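Local coordinates for protein piwi (PDB 6KR6) that binds piRNAs of 24 to 30 nucleotides and, as an Argonaute-family protein of the Piwi subfamily, represses transposable elements in Drosophila, at residues 766-771 with 781-786. Sequence-based numbering, arbitrary orientation.
Sequences HLYYNW and CQYAKK. With HG (mercury (II) ion), chain G; nucleotides of chain B.
Y783, on helix 779-795, reaches its hydroxyl to the backbone of the loop that precedes the helix. Y769 N donates to Y783 OH at 3.0 Å, with an N-H...O angle of 155°. Y783 OH in turn donates to L767 O at 2.7 Å, a bond of weak geometry. One phenol thus serves the amide on one side of Y768 in sequence and the carbonyl on the other.

Ring packing centres on Y768. Q782 CG sits over the middle of one ring face, 3.5 Å from the Y768 centroid, as a CH-pi contact. Q782 CG lies anti to its backbone N (chi1 -174°), which carries it toward this face. The Y768 and Y783 rings meet obliquely, with planes at 48°, and CD1 of Y768 lies over a face of Y783. K786 CD packs 3.6 Å from Y768 OH, its side chain crossing that of Y768 at about a right angle.

Y768 OH donates to OP1 of U4 of chain B at 2.8 Å, and this phosphate oxygen lies at the ring edge, in plane. N770 ND2 is hydrogen-bonded mainly to L810 O and adds a weak bond to the same OP1.

The loop and helix belong to the RNase H-like Piwi domain of Argonaute proteins. Here Y768 and N770 hold the U4 phosphate beside Q556 and L810, which bind zinc at a site assigned to magnesium by similarity.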
loop_
_atom_site.group_PDB
_atom_site.type_symbol
_atom_site.label_atom_id
_atom_site.label_comp_id
_atom_site.label_asym_id
_atom_site.label_seq_id
_atom_site.Cartn_x
_atom_site.Cartn_y
_atom_site.Cartn_z
ATOM N N HIS A 766 10.180 0.950 -16.757
ATOM C CA HIS A 766 10.445 2.055 -17.676
ATOM C C HIS A 766 9.327 2.298 -18.687
ATOM O O HIS A 766 9.472 3.182 -19.538
ATOM C CB HIS A 766 11.749 1.807 -18.451
ATOM C CG HIS A 766 12.994 1.980 -17.637
ATOM N ND1 HIS A 766 13.448 1.023 -16.757
ATOM C CD2 HIS A 766 13.893 2.992 -17.590
ATOM C CE1 HIS A 766 14.567 1.442 -16.192
ATOM N NE2 HIS A 766 14.859 2.634 -16.680
ATOM N N LEU A 767 8.224 1.552 -18.623
ATOM C CA LEU A 767 7.289 1.464 -19.740
ATOM C C LEU A 767 5.915 2.061 -19.437
ATOM O O LEU A 767 4.926 1.688 -20.072
ATOM C CB LEU A 767 7.140 0.009 -20.183
ATOM C CG LEU A 767 8.368 -0.667 -20.798
ATOM C CD1 LEU A 767 8.170 -2.173 -20.855
ATOM C CD2 LEU A 767 8.650 -0.112 -22.185
ATOM N N TYR A 768 5.825 2.985 -18.484
ATOM C CA TYR A 768 4.572 3.692 -18.225
ATOM C C TYR A 768 4.582 4.981 -19.039
ATOM O O TYR A 768 5.302 5.927 -18.710
ATOM C CB TYR A 768 4.385 3.975 -16.738
ATOM C CG TYR A 768 3.026 4.555 -16.408
ATOM C CD1 TYR A 768 1.869 3.809 -16.596
ATOM C CD2 TYR A 768 2.899 5.845 -15.912
ATOM C CE1 TYR A 768 0.624 4.332 -16.303
ATOM C CE2 TYR A 768 1.659 6.376 -15.611
ATOM C CZ TYR A 768 0.526 5.616 -15.809
ATOM O OH TYR A 768 -0.709 6.143 -15.511
ATOM N N TYR A 769 3.768 5.020 -20.093
ATOM C CA TYR A 769 3.869 6.064 -21.104
ATOM C C TYR A 769 3.291 7.405 -20.667
ATOM O O TYR A 769 3.551 8.413 -21.333
ATOM C CB TYR A 769 3.189 5.593 -22.389
ATOM C CG TYR A 769 3.872 4.399 -23.015
ATOM C CD1 TYR A 769 5.259 4.317 -23.062
ATOM C CD2 TYR A 769 3.135 3.349 -23.544
ATOM C CE1 TYR A 769 5.891 3.227 -23.626
ATOM C CE2 TYR A 769 3.757 2.254 -24.110
ATOM C CZ TYR A 769 5.135 2.199 -24.149
ATOM O OH TYR A 769 5.757 1.109 -24.709
ATOM N N ASN A 770 2.520 7.453 -19.582
ATOM C CA ASN A 770 2.058 8.735 -19.067
ATOM C C ASN A 770 3.121 9.463 -18.259
ATOM O O ASN A 770 2.900 10.615 -17.869
ATOM C CB ASN A 770 0.804 8.549 -18.205
ATOM C CG ASN A 770 -0.478 8.772 -18.983
ATOM O OD1 ASN A 770 -0.482 8.756 -20.213
ATOM N ND2 ASN A 770 -1.577 8.984 -18.266
ATOM N N TRP A 771 4.262 8.827 -17.999
ATOM C CA TRP A 771 5.330 9.416 -17.202
ATOM C C TRP A 771 6.647 9.207 -17.932
ATOM O O TRP A 771 7.042 8.065 -18.186
ATOM C CB TRP A 771 5.370 8.787 -15.804
ATOM C CG TRP A 771 6.365 9.409 -14.872
ATOM C CD1 TRP A 771 7.535 8.858 -14.436
ATOM C CD2 TRP A 771 6.278 10.702 -14.256
ATOM N NE1 TRP A 771 8.181 9.725 -13.588
ATOM C CE2 TRP A 771 7.431 10.864 -13.462
ATOM C CE3 TRP A 771 5.339 11.737 -14.301
ATOM C CZ2 TRP A 771 7.670 12.017 -12.718
ATOM C CZ3 TRP A 771 5.578 12.881 -13.561
ATOM C CH2 TRP A 771 6.734 13.011 -12.781
ATOM N N CYS A 781 1.628 -2.894 -13.771
ATOM C CA CYS A 781 0.925 -2.715 -12.503
ATOM C C CYS A 781 0.331 -1.315 -12.393
ATOM O O CYS A 781 -0.805 -1.147 -11.926
ATOM C CB CYS A 781 1.876 -2.991 -11.338
ATOM S SG CYS A 781 1.169 -3.955 -9.981
ATOM N N GLN A 782 1.082 -0.294 -12.817
ATOM C CA GLN A 782 0.555 1.066 -12.810
ATOM C C GLN A 782 -0.595 1.211 -13.803
ATOM O O GLN A 782 -1.568 1.926 -13.537
ATOM C CB GLN A 782 1.673 2.061 -13.124
ATOM C CG GLN A 782 1.263 3.521 -13.009
ATOM C CD GLN A 782 1.290 4.030 -11.581
ATOM O OE1 GLN A 782 2.144 3.639 -10.785
ATOM N NE2 GLN A 782 0.352 4.911 -11.249
ATOM N N TYR A 783 -0.501 0.533 -14.951
ATOM C CA TYR A 783 -1.611 0.510 -15.899
ATOM C C TYR A 783 -2.854 -0.108 -15.274
ATOM O O TYR A 783 -3.966 0.410 -15.438
ATOM C CB TYR A 783 -1.216 -0.265 -17.157
ATOM C CG TYR A 783 -0.265 0.459 -18.088
ATOM C CD1 TYR A 783 -0.477 1.785 -18.441
ATOM C CD2 TYR A 783 0.843 -0.192 -18.621
ATOM C CE1 TYR A 783 0.387 2.442 -19.294
ATOM C CE2 TYR A 783 1.713 0.459 -19.472
ATOM C CZ TYR A 783 1.481 1.774 -19.804
ATOM O OH TYR A 783 2.348 2.422 -20.652
ATOM N N ALA A 784 -2.684 -1.224 -14.561
ATOM C CA ALA A 784 -3.818 -1.868 -13.909
ATOM C C ALA A 784 -4.434 -0.958 -12.856
ATOM O O ALA A 784 -5.663 -0.863 -12.758
ATOM C CB ALA A 784 -3.388 -3.194 -13.287
ATOM N N LYS A 785 -3.600 -0.280 -12.063
ATOM C CA LYS A 785 -4.140 0.641 -11.067
ATOM C C LYS A 785 -4.891 1.786 -11.734
ATOM O O LYS A 785 -5.978 2.167 -11.286
ATOM C CB LYS A 785 -3.029 1.186 -10.168
ATOM C CG LYS A 785 -3.558 1.800 -8.873
ATOM C CD LYS A 785 -2.520 2.655 -8.156
ATOM C CE LYS A 785 -2.546 4.093 -8.651
ATOM N NZ LYS A 785 -1.691 4.977 -7.807
ATOM N N LYS A 786 -4.330 2.340 -12.812
ATOM C CA LYS A 786 -4.993 3.423 -13.532
ATOM C C LYS A 786 -6.358 2.983 -14.048
ATOM O O LYS A 786 -7.365 3.675 -13.852
ATOM C CB LYS A 786 -4.109 3.895 -14.688
ATOM C CG LYS A 786 -4.624 5.126 -15.423
ATOM C CD LYS A 786 -4.219 6.407 -14.709
ATOM C CE LYS A 786 -4.770 7.639 -15.414
ATOM N NZ LYS A 786 -6.244 7.759 -15.243
HETATM HG HG HG G . 0.438 -1.476 -9.052
ATOM P P U B 4 -1.159 10.144 -14.132
ATOM O OP1 U B 4 -1.300 8.829 -14.806
ATOM O OP2 U B 4 -2.340 11.032 -13.981
ATOM O "O5'" U B 4 -0.554 9.880 -12.684
ATOM C "C5'" U B 4 0.790 9.438 -12.534
ATOM C "C4'" U B 4 1.448 10.046 -11.322
ATOM O "O4'" U B 4 1.401 11.496 -11.428
ATOM C "C3'" U B 4 0.805 9.690 -9.982
ATOM O "O3'" U B 4 1.818 9.518 -8.992
ATOM C "C2'" U B 4 -0.029 10.927 -9.659
ATOM O "O2'" U B 4 -0.269 11.132 -8.282
ATOM C "C1'" U B 4 0.821 12.043 -10.260
ATOM N N1 U B 4 0.046 13.236 -10.636
ATOM C C2 U B 4 0.679 14.464 -10.609
ATOM O O2 U B 4 1.854 14.601 -10.311
ATOM N N3 U B 4 -0.113 15.529 -10.962
ATOM C C4 U B 4 -1.446 15.493 -11.318
ATOM O O4 U B 4 -2.025 16.541 -11.607
ATOM C C5 U B 4 -2.031 14.188 -11.310
ATOM C C6 U B 4 -1.284 13.132 -10.973
ATOM P P U B 3 -3.677 13.373 -17.715
ATOM O OP1 U B 3 -4.058 11.978 -18.061
ATOM O OP2 U B 3 -4.600 14.220 -16.918
ATOM O "O5'" U B 3 -2.275 13.317 -16.960
ATOM C "C5'" U B 3 -1.220 12.500 -17.445
ATOM C "C4'" U B 3 0.029 12.665 -16.614
ATOM O "O4'" U B 3 0.462 14.046 -16.640
ATOM C "C3'" U B 3 -0.105 12.343 -15.134
ATOM O "O3'" U B 3 0.007 10.951 -14.888
ATOM C "C2'" U B 3 1.023 13.156 -14.498
ATOM O "O2'" U B 3 2.247 12.438 -14.537
ATOM C "C1'" U B 3 1.134 14.361 -15.442
ATOM N N1 U B 3 0.578 15.613 -14.875
ATOM C C2 U B 3 1.440 16.388 -14.119
ATOM O O2 U B 3 2.598 16.068 -13.905
ATOM N N3 U B 3 0.901 17.547 -13.617
ATOM C C4 U B 3 -0.387 18.004 -13.797
ATOM O O4 U B 3 -0.725 19.071 -13.279
ATOM C C5 U B 3 -1.217 17.153 -14.595
ATOM C C6 U B 3 -0.718 16.015 -15.097
#